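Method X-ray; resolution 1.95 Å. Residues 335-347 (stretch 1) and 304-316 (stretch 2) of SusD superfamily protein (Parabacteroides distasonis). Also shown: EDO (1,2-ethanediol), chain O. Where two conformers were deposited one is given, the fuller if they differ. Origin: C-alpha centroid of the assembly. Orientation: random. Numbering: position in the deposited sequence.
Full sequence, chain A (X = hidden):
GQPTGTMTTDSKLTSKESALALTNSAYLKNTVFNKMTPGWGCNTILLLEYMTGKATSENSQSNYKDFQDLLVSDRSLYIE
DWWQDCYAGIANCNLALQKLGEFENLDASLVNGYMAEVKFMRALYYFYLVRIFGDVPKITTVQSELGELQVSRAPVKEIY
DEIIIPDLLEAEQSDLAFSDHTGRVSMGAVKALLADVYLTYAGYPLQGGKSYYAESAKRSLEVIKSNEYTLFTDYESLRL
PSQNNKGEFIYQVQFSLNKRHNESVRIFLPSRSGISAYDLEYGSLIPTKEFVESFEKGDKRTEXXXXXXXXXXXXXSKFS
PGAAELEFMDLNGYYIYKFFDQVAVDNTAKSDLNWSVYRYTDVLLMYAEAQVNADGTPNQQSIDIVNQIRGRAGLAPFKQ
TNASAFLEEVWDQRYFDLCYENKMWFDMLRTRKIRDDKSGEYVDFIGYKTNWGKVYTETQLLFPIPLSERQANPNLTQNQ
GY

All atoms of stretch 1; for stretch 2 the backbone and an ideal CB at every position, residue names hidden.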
# COMPACT_ATOMS: atom_id res chain seq x y z
N TYR A 335 -6.88 5.04 -18.91
CA TYR A 335 -7.27 4.17 -17.82
C TYR A 335 -6.05 3.38 -17.35
O TYR A 335 -5.09 3.17 -18.11
CB TYR A 335 -8.38 3.25 -18.27
CG TYR A 335 -9.64 4.02 -18.57
CD1 TYR A 335 -10.59 4.26 -17.57
CD2 TYR A 335 -9.86 4.57 -19.84
CE1 TYR A 335 -11.74 5.02 -17.82
CE2 TYR A 335 -11.02 5.34 -20.11
CZ TYR A 335 -11.95 5.55 -19.10
OH TYR A 335 -13.09 6.28 -19.34
N ILE A 336 -6.09 2.97 -16.08
CA ILE A 336 -5.03 2.16 -15.51
C ILE A 336 -5.11 0.72 -16.01
O ILE A 336 -6.10 0.03 -15.80
CB ILE A 336 -5.02 2.21 -13.98
CG1 ILE A 336 -4.65 3.64 -13.53
CG2 ILE A 336 -3.96 1.19 -13.46
CD1 ILE A 336 -5.27 4.10 -12.17
N TYR A 337 -4.04 0.30 -16.68
CA TYR A 337 -3.81 -1.05 -17.18
C TYR A 337 -2.84 -1.84 -16.31
O TYR A 337 -2.70 -3.05 -16.49
CB TYR A 337 -3.21 -0.97 -18.60
CG TYR A 337 -3.37 -2.19 -19.46
CD1 TYR A 337 -4.63 -2.62 -19.88
CD2 TYR A 337 -2.25 -2.93 -19.89
CE1 TYR A 337 -4.78 -3.75 -20.71
CE2 TYR A 337 -2.41 -4.06 -20.72
CZ TYR A 337 -3.67 -4.45 -21.12
OH TYR A 337 -3.82 -5.56 -21.93
N LYS A 338 -2.20 -1.17 -15.34
CA LYS A 338 -1.14 -1.78 -14.49
C LYS A 338 -1.53 -3.11 -13.83
O LYS A 338 -0.70 -4.03 -13.68
CB LYS A 338 -0.73 -0.74 -13.46
CG LYS A 338 0.50 -0.98 -12.70
CD LYS A 338 0.90 0.30 -11.96
CE LYS A 338 2.02 0.03 -11.03
NZ LYS A 338 2.62 1.25 -10.45
N PHE A 339 -2.82 -3.25 -13.53
CA PHE A 339 -3.35 -4.41 -12.80
C PHE A 339 -4.37 -5.22 -13.62
O PHE A 339 -5.18 -5.90 -13.06
CB PHE A 339 -3.99 -3.92 -11.50
CG PHE A 339 -3.09 -2.98 -10.72
CD1 PHE A 339 -1.87 -3.43 -10.23
CD2 PHE A 339 -3.46 -1.66 -10.48
CE1 PHE A 339 -1.04 -2.58 -9.49
CE2 PHE A 339 -2.63 -0.81 -9.74
CZ PHE A 339 -1.43 -1.28 -9.24
N PHE A 340 -4.23 -5.18 -14.94
CA PHE A 340 -5.17 -5.81 -15.87
C PHE A 340 -4.87 -7.33 -16.02
O PHE A 340 -4.10 -7.78 -16.89
CB PHE A 340 -5.12 -5.04 -17.18
CG PHE A 340 -6.23 -5.34 -18.14
CD1 PHE A 340 -6.17 -6.45 -19.01
CD2 PHE A 340 -7.29 -4.45 -18.28
CE1 PHE A 340 -7.20 -6.66 -19.95
CE2 PHE A 340 -8.30 -4.67 -19.17
CZ PHE A 340 -8.25 -5.78 -20.03
N ASP A 341 -5.45 -8.09 -15.11
CA ASP A 341 -5.46 -9.56 -15.14
C ASP A 341 -6.29 -9.95 -16.35
O ASP A 341 -7.52 -10.03 -16.29
CB ASP A 341 -6.02 -10.10 -13.81
CG ASP A 341 -6.10 -11.64 -13.74
OD1 ASP A 341 -5.92 -12.35 -14.76
OD2 ASP A 341 -6.41 -12.14 -12.64
N GLN A 342 -5.59 -10.20 -17.45
CA GLN A 342 -6.20 -10.37 -18.74
C GLN A 342 -7.10 -11.60 -18.83
O GLN A 342 -8.17 -11.54 -19.43
CB GLN A 342 -5.15 -10.41 -19.83
CG GLN A 342 -5.75 -10.36 -21.23
CD GLN A 342 -4.76 -9.90 -22.27
OE1 GLN A 342 -3.60 -10.35 -22.28
NE2 GLN A 342 -5.19 -8.98 -23.16
N VAL A 343 -6.68 -12.70 -18.21
CA VAL A 343 -7.53 -13.89 -18.13
C VAL A 343 -8.84 -13.58 -17.38
O VAL A 343 -9.91 -13.99 -17.80
CB VAL A 343 -6.78 -15.11 -17.49
CG1 VAL A 343 -7.76 -16.26 -17.22
CG2 VAL A 343 -5.66 -15.58 -18.47
N ALA A 344 -8.74 -12.81 -16.30
CA ALA A 344 -9.92 -12.46 -15.51
C ALA A 344 -10.87 -11.56 -16.33
O ALA A 344 -12.10 -11.79 -16.37
CB ALA A 344 -9.51 -11.80 -14.18
N VAL A 345 -10.29 -10.58 -17.01
CA VAL A 345 -11.08 -9.58 -17.73
C VAL A 345 -11.70 -10.19 -18.98
O VAL A 345 -12.87 -9.95 -19.24
CB VAL A 345 -10.25 -8.31 -18.08
CG1 VAL A 345 -11.06 -7.28 -18.96
CG2 VAL A 345 -9.72 -7.63 -16.80
N ASP A 346 -10.92 -10.93 -19.75
CA ASP A 346 -11.40 -11.50 -21.01
C ASP A 346 -12.26 -12.74 -20.86
O ASP A 346 -13.09 -13.01 -21.74
CB ASP A 346 -10.24 -11.88 -21.94
CG ASP A 346 -9.46 -10.69 -22.47
OD1 ASP A 346 -9.89 -9.52 -22.33
OD2 ASP A 346 -8.38 -10.94 -23.03
N ASN A 347 -12.07 -13.53 -19.80
CA ASN A 347 -12.64 -14.87 -19.77
C ASN A 347 -13.37 -15.21 -18.47
O ASN A 347 -14.56 -15.49 -18.50
CB ASN A 347 -11.50 -15.87 -20.09
CG ASN A 347 -11.99 -17.29 -20.25
OD1 ASN A 347 -12.71 -17.80 -19.40
ND2 ASN A 347 -11.57 -17.95 -21.34
N UNK A 304 1.21 2.40 -24.78
CA UNK A 304 -0.10 1.77 -24.75
C UNK A 304 -0.01 0.38 -24.15
O UNK A 304 0.81 -0.43 -24.58
CB UNK A 304 -0.70 1.70 -26.16
N UNK A 305 -0.88 0.10 -23.18
CA UNK A 305 -0.93 -1.20 -22.51
C UNK A 305 0.36 -1.59 -21.75
O UNK A 305 0.75 -2.76 -21.70
CB UNK A 305 -1.24 -2.28 -23.55
N UNK A 306 0.97 -0.58 -21.14
CA UNK A 306 1.97 -0.77 -20.11
C UNK A 306 1.24 -0.41 -18.84
O UNK A 306 0.43 -1.21 -18.39
CB UNK A 306 3.23 0.07 -20.33
N UNK A 307 1.44 0.77 -18.26
CA UNK A 307 0.70 1.14 -17.06
C UNK A 307 -0.69 1.67 -17.36
O UNK A 307 -1.58 1.61 -16.49
CB UNK A 307 1.48 2.19 -16.27
N UNK A 308 -0.88 2.18 -18.58
CA UNK A 308 -2.14 2.80 -18.98
C UNK A 308 -2.63 2.21 -20.29
O UNK A 308 -1.84 1.66 -21.08
CB UNK A 308 -1.98 4.32 -19.11
N UNK A 309 -3.94 2.33 -20.52
CA UNK A 309 -4.56 1.98 -21.80
C UNK A 309 -5.66 2.96 -22.18
O UNK A 309 -6.15 3.71 -21.34
CB UNK A 309 -5.13 0.56 -21.74
N UNK A 310 -5.96 2.99 -23.47
CA UNK A 310 -6.88 3.97 -24.07
C UNK A 310 -7.84 3.34 -25.09
O UNK A 310 -8.73 4.01 -25.59
CB UNK A 310 -6.08 5.08 -24.75
N UNK A 311 -7.62 2.07 -25.45
CA UNK A 311 -8.53 1.33 -26.27
C UNK A 311 -8.55 -0.16 -25.87
O UNK A 311 -7.61 -0.67 -25.25
CB UNK A 311 -8.15 1.49 -27.74
N UNK A 312 -9.64 -0.83 -26.22
CA UNK A 312 -9.77 -2.28 -25.99
C UNK A 312 -10.82 -2.79 -26.97
O UNK A 312 -11.00 -2.18 -28.02
CB UNK A 312 -10.16 -2.60 -24.54
N UNK A 313 -11.35 -3.98 -26.77
CA UNK A 313 -12.45 -4.48 -27.59
C UNK A 313 -13.61 -4.78 -26.66
O UNK A 313 -13.40 -5.10 -25.49
CB UNK A 313 -12.04 -5.72 -28.39
N UNK A 314 -14.82 -4.66 -27.18
CA UNK A 314 -16.01 -5.05 -26.43
C UNK A 314 -16.01 -6.56 -26.21
O UNK A 314 -15.59 -7.31 -27.08
CB UNK A 314 -17.28 -4.61 -27.16
N UNK A 315 -16.46 -6.99 -25.05
CA UNK A 315 -16.46 -8.42 -24.74
C UNK A 315 -17.64 -9.08 -25.49
O UNK A 315 -18.71 -8.46 -25.57
CB UNK A 315 -16.56 -8.65 -23.23
N UNK A 316 -17.46 -10.30 -26.04
CA UNK A 316 -18.57 -10.95 -26.80
C UNK A 316 -19.89 -11.18 -26.04
O UNK A 316 -20.92 -11.34 -26.67
CB UNK A 316 -18.08 -12.31 -27.31
C1 EDO O . -7.33 5.22 -29.22
O1 EDO O . -6.25 4.39 -28.82
C2 EDO O . -6.84 6.66 -29.36
O2 EDO O . -6.60 7.21 -28.06

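At position 304 the ideal CB has nothing of stretch 1 within 5.5 Å, so many residues would fit; it is Glu304, whose carboxylate serves its own stretch. Position 305 has positive phi and psi (61/38), which favours glycine, asparagine or aspartate, yet its CB lies 3.5 Å from Tyr337 CE2, where a long aliphatic chain could cover the ring. The residue is Lys305: its CG sits 3.8 Å from the centroid of the Tyr337 ring, over the face, while NZ forms a salt bridge with Glu304 OE2 (3.0 Å). Position 306 points away and tolerates most polar residues; it is Gln306.

The CB of 307 also points away, but the extended chain of Lys338 runs nearby, with Lys338 CB 4.6 Å from the ideal CB of 307. A flat ring or a long aliphatic chain could pack on those methylenes. Tyr307 does so, with Lys338 CD 3.7 Å from its ring centroid, almost on the normal. Its backbone O accepts from Tyr337 N at 2.8 Å.

Position 308 has extended angles and pairs with Ile336 in an antiparallel bridge from which the side chains diverge. An apolar residue, beta-branched or aromatic, would suit it; Phe308 brings CE1 within 4.1 Å of Ile336 CG1.

Position 309 forms an antiparallel hydrogen-bonded pair with Tyr335, its N and O both turned to that strand: its N donates to Tyr335 O (2.8 Å) and its O accepts from Tyr335 N (2.9 Å). Its CB lies 3.7 Å from Tyr337 CD1, with the Phe340 ring farther along, so a large apolar side chain is expected. Phe309 fills the space with chi1 p; the edge of Phe340 points toward its face, and Phe309 CE1 meets Tyr335 CB at 3.5 Å.

Positions 310 and 311 point away from stretch 1, but the ethanediol lies close by, so small polar groups suit both. Thr310 OG1 accepts from EDO O1 (3.1 Å), and Asn311 ND2 donates to EDO O1 (2.8 Å).

Position 312 points toward stretch 1, yet no atom there lies within 5.5 Å of its ideal CB. The gap calls for a long side chain, apolar against Phe340 and polar at the tip to meet Gln342 and Asp346. Tyr312 answers both needs: its CZ lies 3.4 Å from Phe340 CZ, while its OH donates to Asp346 OD1 (2.6 Å) and accepts from Gln342 NE2 (3.2 Å).

At 313 and 314 nothing of stretch 1 lies within 5.5 Å of the ideal CB and the backbone angles are ordinary, so many residues would suit; they are Lys313 and Gly314, neither touching stretch 1. Position 315 points toward Asp346, whose carbonyl invites a long donor; His315 NE2 reaches Asp346 O at 2.8 Å. At 316, phi of -58° is compatible with proline, and Pro316 makes no contact.

Stretch 2 304-316: EKQYFFTNYKGHP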
# COMPACT_ATOMS: atom_id res chain seq x y z
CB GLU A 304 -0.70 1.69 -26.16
CG GLU A 304 -2.11 1.06 -26.24
CD GLU A 304 -3.20 1.86 -25.51
OE1 GLU A 304 -3.07 3.09 -25.36
OE2 GLU A 304 -4.21 1.23 -25.15
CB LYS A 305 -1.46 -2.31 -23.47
CG LYS A 305 -2.96 -2.08 -23.80
CD LYS A 305 -3.52 -3.07 -24.80
CE LYS A 305 -4.90 -2.66 -25.29
NZ LYS A 305 -4.91 -1.46 -26.21
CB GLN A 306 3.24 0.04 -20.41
CG GLN A 306 3.95 -0.49 -21.68
CD GLN A 306 4.55 -1.90 -21.51
OE1 GLN A 306 4.81 -2.36 -20.41
NE2 GLN A 306 4.81 -2.55 -22.62
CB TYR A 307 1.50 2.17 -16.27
CG TYR A 307 2.55 1.63 -15.33
CD1 TYR A 307 2.92 0.28 -15.29
CD2 TYR A 307 3.20 2.50 -14.46
CE1 TYR A 307 3.85 -0.18 -14.36
CE2 TYR A 307 4.13 2.04 -13.52
CZ TYR A 307 4.46 0.70 -13.49
OH TYR A 307 5.41 0.24 -12.60
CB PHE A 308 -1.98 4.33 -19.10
CG PHE A 308 -1.41 4.96 -17.86
CD1 PHE A 308 -2.14 4.96 -16.68
CD2 PHE A 308 -0.09 5.43 -17.84
CE1 PHE A 308 -1.59 5.50 -15.52
CE2 PHE A 308 0.47 5.93 -16.69
CZ PHE A 308 -0.27 5.99 -15.52
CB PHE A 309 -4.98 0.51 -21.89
CG PHE A 309 -6.23 0.11 -21.11
CD1 PHE A 309 -6.36 0.37 -19.76
CD2 PHE A 309 -7.23 -0.65 -21.74
CE1 PHE A 309 -7.49 -0.08 -19.03
CE2 PHE A 309 -8.37 -1.09 -21.03
CZ PHE A 309 -8.50 -0.81 -19.68
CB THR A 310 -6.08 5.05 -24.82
OG1 THR A 310 -5.34 4.43 -25.87
CG2 THR A 310 -5.12 5.79 -23.92
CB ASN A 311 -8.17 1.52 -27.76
CG ASN A 311 -6.86 0.82 -28.13
OD1 ASN A 311 -6.76 -0.40 -28.04
ND2 ASN A 311 -5.88 1.59 -28.56
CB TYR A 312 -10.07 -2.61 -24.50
CG TYR A 312 -9.53 -3.96 -24.07
CD1 TYR A 312 -8.17 -4.19 -23.94
CD2 TYR A 312 -10.41 -5.04 -23.83
CE1 TYR A 312 -7.67 -5.48 -23.59
CE2 TYR A 312 -9.91 -6.31 -23.48
CZ TYR A 312 -8.55 -6.51 -23.36
OH TYR A 312 -8.10 -7.76 -23.02
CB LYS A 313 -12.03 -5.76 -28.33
CG LYS A 313 -10.76 -5.62 -29.18
CD LYS A 313 -10.57 -6.82 -30.15
CE LYS A 313 -9.17 -6.84 -30.76
NZ LYS A 313 -9.00 -7.84 -31.85
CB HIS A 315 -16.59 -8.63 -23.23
CG HIS A 315 -16.41 -10.04 -22.81
ND1 HIS A 315 -17.45 -10.95 -22.78
CD2 HIS A 315 -15.31 -10.72 -22.40
CE1 HIS A 315 -17.00 -12.12 -22.36
NE2 HIS A 315 -15.70 -12.01 -22.13
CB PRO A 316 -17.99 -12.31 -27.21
CG PRO A 316 -16.50 -12.14 -27.12
CD PRO A 316 -16.25 -11.13 -26.04
O HOH W 1 -16.03 -14.78 -20.78
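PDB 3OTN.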